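Local coordinates for CELL WALL surface anchor family protein (Streptococcus pneumoniae, PDB 2WW8) that acts as the pilus adhesin RrgA, a cell-wall-anchored surface protein that probably mediates recognition of host cells by the bacterium, at residues V50-T55 / A89-I94; G63-E68 / Q80-Q85; E135-A140 / Y724-I729. All blocks are in the same frame, centred on the assembly; numbering follows the deposited sequence.

Contact 1: V50-T55 / A89-I94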
# COMPACT_ATOMS: atom_id res chain seq x y z
N VAL A 50 -20.85 -33.74 -17.11
CA VAL A 50 -20.62 -35.08 -16.56
C VAL A 50 -19.77 -35.92 -17.52
O VAL A 50 -19.89 -35.79 -18.73
CB VAL A 50 -21.93 -35.78 -16.15
CG1 VAL A 50 -22.79 -36.13 -17.37
CG2 VAL A 50 -21.63 -37.00 -15.29
N VAL A 51 -18.88 -36.74 -16.98
CA VAL A 51 -17.96 -37.53 -17.79
C VAL A 51 -18.09 -39.01 -17.37
O VAL A 51 -18.22 -39.30 -16.17
CB VAL A 51 -16.50 -36.97 -17.66
CG1 VAL A 51 -15.44 -37.90 -18.26
CG2 VAL A 51 -16.38 -35.53 -18.22
N ILE A 52 -18.09 -39.94 -18.33
CA ILE A 52 -18.13 -41.39 -18.03
C ILE A 52 -16.94 -42.14 -18.62
O ILE A 52 -16.66 -42.04 -19.82
CB ILE A 52 -19.41 -42.12 -18.49
CG1 ILE A 52 -20.69 -41.39 -18.07
CG2 ILE A 52 -19.45 -43.49 -17.85
CD1 ILE A 52 -21.29 -40.49 -19.15
N LYS A 53 -16.25 -42.87 -17.75
CA LYS A 53 -15.17 -43.77 -18.12
C LYS A 53 -15.67 -45.20 -17.98
O LYS A 53 -16.46 -45.48 -17.06
CB LYS A 53 -13.95 -43.62 -17.20
CG LYS A 53 -13.10 -42.39 -17.44
CD LYS A 53 -11.83 -42.45 -16.62
CE LYS A 53 -10.89 -41.37 -17.10
NZ LYS A 53 -9.49 -41.72 -16.73
N GLU A 54 -15.20 -46.07 -18.89
CA GLU A 54 -15.43 -47.53 -18.81
C GLU A 54 -14.12 -48.33 -18.74
O GLU A 54 -13.22 -48.15 -19.57
CB GLU A 54 -16.31 -48.00 -19.96
CG GLU A 54 -17.64 -47.27 -20.06
CD GLU A 54 -18.77 -48.15 -20.59
OE1 GLU A 54 -18.44 -49.18 -21.24
OE2 GLU A 54 -19.95 -47.82 -20.35
N THR A 55 -14.02 -49.19 -17.73
CA THR A 55 -12.90 -50.13 -17.65
C THR A 55 -13.32 -51.62 -17.82
O THR A 55 -14.50 -51.97 -17.68
CB THR A 55 -12.06 -49.97 -16.35
OG1 THR A 55 -12.88 -50.31 -15.21
CG2 THR A 55 -11.47 -48.56 -16.26
N ALA A 89 -16.18 -40.39 -22.16
CA ALA A 89 -17.32 -39.77 -22.83
C ALA A 89 -17.83 -38.54 -22.06
O ALA A 89 -18.23 -38.64 -20.91
CB ALA A 89 -18.44 -40.76 -23.07
N ILE A 90 -17.82 -37.38 -22.71
CA ILE A 90 -18.01 -36.10 -22.03
C ILE A 90 -19.30 -35.44 -22.50
O ILE A 90 -19.42 -35.15 -23.68
CB ILE A 90 -16.83 -35.15 -22.35
CG1 ILE A 90 -15.48 -35.84 -22.17
CG2 ILE A 90 -16.92 -33.86 -21.53
CD1 ILE A 90 -14.39 -35.26 -23.04
N PHE A 91 -20.24 -35.19 -21.59
CA PHE A 91 -21.36 -34.27 -21.83
C PHE A 91 -21.11 -32.85 -21.28
O PHE A 91 -20.98 -32.67 -20.07
CB PHE A 91 -22.65 -34.82 -21.23
CG PHE A 91 -23.15 -36.08 -21.88
CD1 PHE A 91 -24.10 -36.02 -22.89
CD2 PHE A 91 -22.67 -37.33 -21.47
CE1 PHE A 91 -24.56 -37.18 -23.50
CE2 PHE A 91 -23.13 -38.50 -22.07
CZ PHE A 91 -24.08 -38.43 -23.08
N SER A 92 -21.07 -31.85 -22.16
CA SER A 92 -20.81 -30.45 -21.81
C SER A 92 -22.10 -29.61 -21.84
O SER A 92 -23.14 -30.10 -22.27
CB SER A 92 -19.87 -29.85 -22.85
OG SER A 92 -18.62 -30.52 -22.82
N ASN A 93 -22.05 -28.36 -21.39
CA ASN A 93 -23.15 -27.44 -21.65
C ASN A 93 -24.57 -27.91 -21.33
O ASN A 93 -25.53 -27.68 -22.08
CB ASN A 93 -23.06 -26.97 -23.09
CG ASN A 93 -21.81 -26.17 -23.32
OD1 ASN A 93 -20.71 -26.71 -23.30
ND2 ASN A 93 -21.98 -24.87 -23.49
N ILE A 94 -24.69 -28.58 -20.18
CA ILE A 94 -25.94 -29.18 -19.78
C ILE A 94 -26.73 -28.14 -19.01
O ILE A 94 -26.22 -27.47 -18.10
CB ILE A 94 -25.71 -30.48 -18.96
CG1 ILE A 94 -24.68 -31.39 -19.63
CG2 ILE A 94 -27.04 -31.20 -18.71
CD1 ILE A 94 -23.99 -32.38 -18.69

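Contact 2: G63-E68 / Q80-Q85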
# COMPACT_ATOMS: atom_id res chain seq x y z
N GLY A 63 -12.71 -48.21 -25.20
CA GLY A 63 -13.18 -47.25 -26.21
C GLY A 63 -14.55 -47.57 -26.76
O GLY A 63 -15.10 -48.65 -26.51
N ASP A 64 -15.12 -46.63 -27.51
CA ASP A 64 -16.27 -46.89 -28.38
C ASP A 64 -17.65 -47.11 -27.73
O ASP A 64 -18.61 -47.43 -28.43
CB ASP A 64 -15.95 -48.00 -29.41
CG ASP A 64 -14.69 -47.71 -30.25
OD1 ASP A 64 -14.17 -46.58 -30.20
OD2 ASP A 64 -14.20 -48.61 -30.98
N ALA A 65 -17.77 -46.93 -26.41
CA ALA A 65 -19.07 -46.94 -25.74
C ALA A 65 -19.97 -45.74 -26.12
O ALA A 65 -19.46 -44.69 -26.53
CB ALA A 65 -18.89 -47.02 -24.21
N VAL A 66 -21.28 -45.90 -25.98
CA VAL A 66 -22.23 -44.90 -26.50
C VAL A 66 -23.31 -44.56 -25.47
O VAL A 66 -24.07 -45.44 -25.04
CB VAL A 66 -22.78 -45.28 -27.92
CG1 VAL A 66 -24.15 -44.65 -28.22
CG2 VAL A 66 -21.78 -44.91 -29.03
N PHE A 67 -23.36 -43.28 -25.08
CA PHE A 67 -24.27 -42.83 -24.02
C PHE A 67 -25.33 -41.85 -24.46
O PHE A 67 -25.14 -41.10 -25.41
CB PHE A 67 -23.49 -42.23 -22.84
CG PHE A 67 -22.64 -43.23 -22.11
CD1 PHE A 67 -23.17 -43.97 -21.06
CD2 PHE A 67 -21.32 -43.46 -22.51
CE1 PHE A 67 -22.38 -44.91 -20.40
CE2 PHE A 67 -20.52 -44.39 -21.86
CZ PHE A 67 -21.06 -45.12 -20.81
N GLU A 68 -26.44 -41.86 -23.72
CA GLU A 68 -27.54 -40.94 -23.96
C GLU A 68 -28.01 -40.15 -22.75
O GLU A 68 -28.28 -40.72 -21.69
CB GLU A 68 -28.72 -41.66 -24.63
CG GLU A 68 -28.26 -42.17 -25.99
CD GLU A 68 -29.38 -42.54 -26.95
OE1 GLU A 68 -30.56 -42.64 -26.53
OE2 GLU A 68 -29.04 -42.73 -28.14
N GLN A 80 -23.55 -39.19 -26.75
CA GLN A 80 -22.10 -39.00 -26.79
C GLN A 80 -21.35 -40.33 -26.77
O GLN A 80 -21.82 -41.31 -26.20
CB GLN A 80 -21.67 -38.10 -25.62
CG GLN A 80 -20.31 -37.41 -25.77
CD GLN A 80 -20.32 -36.25 -26.76
OE1 GLN A 80 -21.29 -35.48 -26.84
NE2 GLN A 80 -19.24 -36.12 -27.52
N ARG A 81 -20.17 -40.33 -27.37
CA ARG A 81 -19.42 -41.55 -27.65
C ARG A 81 -18.04 -41.49 -26.99
O ARG A 81 -17.33 -40.50 -27.16
CB ARG A 81 -19.33 -41.70 -29.18
CG ARG A 81 -18.47 -42.81 -29.75
CD ARG A 81 -18.81 -43.02 -31.23
NE ARG A 81 -17.87 -43.91 -31.91
CZ ARG A 81 -18.00 -45.24 -32.04
NH1 ARG A 81 -19.04 -45.89 -31.54
NH2 ARG A 81 -17.06 -45.93 -32.68
N THR A 82 -17.65 -42.52 -26.24
CA THR A 82 -16.35 -42.44 -25.55
C THR A 82 -15.16 -42.17 -26.49
O THR A 82 -14.81 -42.99 -27.33
CB THR A 82 -16.09 -43.57 -24.51
OG1 THR A 82 -15.36 -44.65 -25.10
CG2 THR A 82 -17.39 -44.10 -23.89
N GLU A 83 -14.58 -40.98 -26.33
CA GLU A 83 -13.49 -40.44 -27.15
C GLU A 83 -12.21 -41.27 -27.15
O GLU A 83 -11.93 -42.00 -26.19
CB GLU A 83 -13.24 -38.96 -26.81
CG GLU A 83 -14.17 -38.00 -27.56
CD GLU A 83 -14.89 -37.01 -26.65
OE1 GLU A 83 -14.23 -36.07 -26.14
OE2 GLU A 83 -16.12 -37.15 -26.46
N ALA A 84 -11.45 -41.14 -28.24
CA ALA A 84 -10.41 -42.09 -28.62
C ALA A 84 -9.14 -42.13 -27.76
O ALA A 84 -8.80 -43.19 -27.23
CB ALA A 84 -10.05 -41.92 -30.10
N GLN A 85 -8.45 -41.00 -27.62
CA GLN A 85 -7.22 -40.93 -26.82
C GLN A 85 -7.48 -41.08 -25.30
O GLN A 85 -7.04 -42.06 -24.67
CB GLN A 85 -6.42 -39.65 -27.12
CG GLN A 85 -4.96 -39.65 -26.60
CD GLN A 85 -4.14 -40.86 -27.07
OE1 GLN A 85 -4.08 -41.89 -26.40
NE2 GLN A 85 -3.50 -40.74 -28.24

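Contact 3: E135-A140 / Y724-I729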
# COMPACT_ATOMS: atom_id res chain seq x y z
N GLU A 135 -15.58 -39.76 -8.85
CA GLU A 135 -14.50 -38.81 -8.58
C GLU A 135 -14.96 -37.42 -9.03
O GLU A 135 -15.56 -37.28 -10.10
CB GLU A 135 -13.20 -39.16 -9.33
CG GLU A 135 -12.62 -40.55 -9.11
CD GLU A 135 -12.04 -40.81 -7.72
OE1 GLU A 135 -12.29 -40.04 -6.76
OE2 GLU A 135 -11.32 -41.82 -7.56
N ASN A 136 -14.71 -36.38 -8.24
CA ASN A 136 -14.89 -35.04 -8.78
C ASN A 136 -13.57 -34.57 -9.37
O ASN A 136 -12.55 -34.65 -8.70
CB ASN A 136 -15.44 -34.12 -7.71
CG ASN A 136 -16.65 -34.72 -7.07
OD1 ASN A 136 -17.68 -34.91 -7.71
ND2 ASN A 136 -16.53 -35.08 -5.81
N ARG A 137 -13.58 -34.13 -10.62
CA ARG A 137 -12.32 -33.85 -11.29
C ARG A 137 -12.01 -32.35 -11.44
O ARG A 137 -12.92 -31.54 -11.65
CB ARG A 137 -12.30 -34.55 -12.65
CG ARG A 137 -10.90 -34.92 -13.13
CD ARG A 137 -10.61 -36.41 -12.99
NE ARG A 137 -9.60 -36.81 -13.96
CZ ARG A 137 -9.83 -37.21 -15.22
NH1 ARG A 137 -11.07 -37.27 -15.72
NH2 ARG A 137 -8.81 -37.54 -16.01
N GLU A 138 -10.74 -31.99 -11.32
CA GLU A 138 -10.27 -30.63 -11.56
C GLU A 138 -10.76 -30.13 -12.90
O GLU A 138 -10.57 -30.80 -13.89
CB GLU A 138 -8.74 -30.58 -11.65
CG GLU A 138 -8.00 -31.04 -10.42
CD GLU A 138 -8.10 -30.02 -9.30
OE1 GLU A 138 -8.19 -28.81 -9.59
OE2 GLU A 138 -8.08 -30.45 -8.12
N GLU A 139 -11.36 -28.94 -12.92
CA GLU A 139 -11.68 -28.23 -14.14
C GLU A 139 -10.79 -26.98 -14.29
O GLU A 139 -10.39 -26.39 -13.28
CB GLU A 139 -13.16 -27.86 -14.06
CG GLU A 139 -13.69 -27.19 -15.30
CD GLU A 139 -13.62 -28.11 -16.50
OE1 GLU A 139 -12.56 -28.13 -17.17
OE2 GLU A 139 -14.63 -28.81 -16.75
N ALA A 140 -10.48 -26.59 -15.52
CA ALA A 140 -9.63 -25.44 -15.81
C ALA A 140 -10.46 -24.18 -15.69
O ALA A 140 -11.65 -24.18 -16.01
CB ALA A 140 -9.05 -25.54 -17.20
N TYR A 724 -16.23 -31.34 -11.87
CA TYR A 724 -17.27 -32.14 -12.52
C TYR A 724 -17.21 -33.59 -12.05
O TYR A 724 -16.13 -34.10 -11.74
CB TYR A 724 -17.24 -31.98 -14.04
CG TYR A 724 -15.98 -32.53 -14.64
CD1 TYR A 724 -15.84 -33.90 -14.84
CD2 TYR A 724 -14.93 -31.68 -14.98
CE1 TYR A 724 -14.68 -34.42 -15.36
CE2 TYR A 724 -13.76 -32.20 -15.51
CZ TYR A 724 -13.66 -33.57 -15.70
OH TYR A 724 -12.51 -34.12 -16.22
N PRO A 725 -18.37 -34.25 -11.99
CA PRO A 725 -18.41 -35.70 -11.70
C PRO A 725 -17.94 -36.60 -12.85
O PRO A 725 -18.31 -36.37 -14.01
CB PRO A 725 -19.88 -35.97 -11.36
CG PRO A 725 -20.64 -34.86 -12.02
CD PRO A 725 -19.71 -33.67 -12.15
N GLU A 726 -17.10 -37.58 -12.51
CA GLU A 726 -16.65 -38.65 -13.39
C GLU A 726 -17.07 -40.02 -12.84
O GLU A 726 -16.55 -40.49 -11.82
CB GLU A 726 -15.14 -38.55 -13.63
CG GLU A 726 -14.53 -39.78 -14.25
CD GLU A 726 -13.10 -39.95 -13.81
OE1 GLU A 726 -12.28 -39.19 -14.38
OE2 GLU A 726 -12.81 -40.82 -12.94
N ILE A 727 -18.04 -40.64 -13.50
CA ILE A 727 -18.37 -42.04 -13.23
C ILE A 727 -17.42 -43.00 -13.94
O ILE A 727 -17.15 -42.86 -15.14
CB ILE A 727 -19.77 -42.47 -13.64
CG1 ILE A 727 -20.81 -41.55 -13.02
CG2 ILE A 727 -20.03 -43.85 -13.08
CD1 ILE A 727 -21.83 -41.09 -14.02
N THR A 728 -16.90 -43.95 -13.18
CA THR A 728 -16.15 -45.06 -13.73
C THR A 728 -17.05 -46.31 -13.69
O THR A 728 -17.57 -46.72 -12.64
CB THR A 728 -14.78 -45.24 -13.06
OG1 THR A 728 -14.02 -44.05 -13.28
CG2 THR A 728 -14.00 -46.43 -13.68
N ILE A 729 -17.26 -46.86 -14.88
CA ILE A 729 -18.01 -48.12 -14.99
C ILE A 729 -17.08 -49.29 -15.24
O ILE A 729 -16.35 -49.33 -16.23
CB ILE A 729 -19.14 -48.06 -16.02
CG1 ILE A 729 -20.31 -47.28 -15.42
CG2 ILE A 729 -19.60 -49.48 -16.34
CD1 ILE A 729 -21.19 -46.61 -16.45

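Contact 1: V50-T55 / A89-I94
Four backbone hydrogen bonds join 50-55 to 89-94 as antiparallel strands, their axes 172° apart. Val50 and Phe91 form one hydrogen-bonded pair and Ile52 and Ala89 another, with the non-hydrogen-bonded pair Val51 and Ile90 between them. The straightest link runs from Ala89 N to Ile52 O, 2.9 Å long with an angle of 176° at the hydrogen. Phe91 N instead meets Val50 O almost along its C=O axis.

Phe91 can be followed from CB to tip on the face it shares with Val50, Ile52 and Ala89. Phe91 CB lies alongside Val50, 4.1 Å from Val50 CG1. With CG anti to the carbonyl carbon (chi1 -66°), the ring leaves CB on the side of its own backbone N, and its CD2-CE2 edge lies toward Ile52. There Ile52 CD1 sits near the ring plane, 4.2 Å from Phe91 CD2 and 4.0 Å from Phe91 CE2. At the tip, Phe91 CZ packs on the side chain of Gln80. Past the corner at Asn93, Ile94 reaches back, with Ile94 CD1 4.2 Å from Val50 CG1.

On the other face, Val51 and Ile90 lie alongside each other and touch branch to branch, Val51 CG2 to Ile90 CG2 at 3.7 Å.

The Phe91 face packs on the second sheet of this prealbumin-like domain: Ile52 and Phe91 meet Phe67 and Leu101, and Ile94 meets Tyr99. In its own sheet, strand 48-55 is central, flanked by the outermost strand 88-94 and by strand 724-730, to which Val51 and Lys53 are hydrogen-bonded.

Contact 2: G63-E68 / Q80-Q85
Gly63 opens the first segment as loop, its carbonyl carbon beside the hydroxyl of Thr82, which also makes a weak hydrogen bond to Leu62 O just upstream. Asp64 follows with a positive phi, in the left-handed backbone region, and its carboxylate lies alongside the guanidinium of Arg81, the two planes 12° apart. Asp64 OD1 stands 3.9 Å from Arg81 NH2, well out of the guanidinium plane. This is therefore a long salt bridge of charges alone, with no N-H aimed at the oxygen.

Ala65 makes the first backbone link, Ala65 O accepting Thr82 N at 2.8 Å. Its methyl is pressed hard against threonine: Ala65 CB and Thr82 CG2 are 3.3 Å apart, tighter than usual van der Waals contact. Thr82 chi1, at 95°, is off a staggered position, consistent with this crowding.

Val66, paired with Arg81 without hydrogen bonds, turns CG2 to the guanidinium edge, with Val66 CG2 3.8 Å from Arg81 NH1. The extended Arg81 chain crosses it obliquely, with CB and CG also close to that methyl.

At Phe67 the pairing is hydrogen-bonded in both directions. Phe67 N meets Gln80 O at 2.7 Å and a nearly straight 173°, and Gln80 N returns to Phe67 O at 2.8 Å. The ring points its edge at Thr82, with Thr82 CG2 in the ring plane 3.7 Å from Phe67 CE2.

The contact forms the open end of the hairpin 66-71/77-81. Strand 77-81 is outermost in its sheet, while strand 66-71 bonds on to 97-105 through Val66 and Glu68. Phe67 packs across to Ile52 and Phe91 of the facing sheet.

Contact 3: E135-A140 / Y724-I729
Arg137 and Glu726 meet through opposite charges across a short antiparallel pairing whose strand segments are strongly twisted, 135° between their directions. Glu135 pairs with Glu726 through two backbone hydrogen bonds, the shorter from Glu726 N to Glu135 O at 2.9 Å. Arg137 N reaches Tyr724 O at 2.8 Å, but the return bond from Tyr724 N to Arg137 O is weak.

Side-chain torsions bring the groups together on one face. Tyr724 holds CG in the crowded position between its backbone N and carbonyl carbon (chi1 65°), which lays the ring beside Arg137. Arg137 CB thus comes over the ring face, 3.9 Å from the centroid of the Tyr724 ring: a CH-pi contact. Arg137 CG, anti to its own backbone N, passes the phenol oxygen, 3.6 Å from Tyr724 OH, and the chain bends at chi2 (105°). Beyond CG, Glu726 is extended and crosses the arginine obliquely. Glu726 OE1 comes over one guanidinium face, 2.6 Å from Arg137 NH1, a salt bridge. Farther along, Glu139, anti at chi1 and bent at chi2, brings Glu139 OE2 to 3.4 Å from Tyr724 CD2, and its OE1 accepts Ala140 N through the anti lone pair.

Arg137 NH1 has a second acidic partner in Glu88, and Lys49 makes a salt bridge to Glu139 OE2 as well as a cation-pi contact with Tyr724. Pairing with Arg137 would be expected to favour the ionised form of Glu726, against repulsion from the nearby Glu135 carboxylate. Electrostatics thus probably reinforces a short pairing at the sheet edge, whose last bond, from Tyr724 N, is weak.

In the fold
Contacts 1 and 3 build the same four-stranded sheet, in which 48-55 and 724-730 are neighbours; contact 2 belongs to the facing sheet of the same prealbumin-like domain. Contact 1 is the buried one, and the side chains that meet there are all apolar. Contact 2, partly buried, has Phe67 and Thr82 on its inner side and the Asp64-Arg81 pair on its outer one. Contact 3, also partly buried, lies at a sheet edge and relies on charges and an aromatic face. It brings together residues nearly 600 positions apart, so the domain is completed by a strand arriving after the long intervening chain. The centres of contacts 2 and 3 lie about 16 Å apart, without touching.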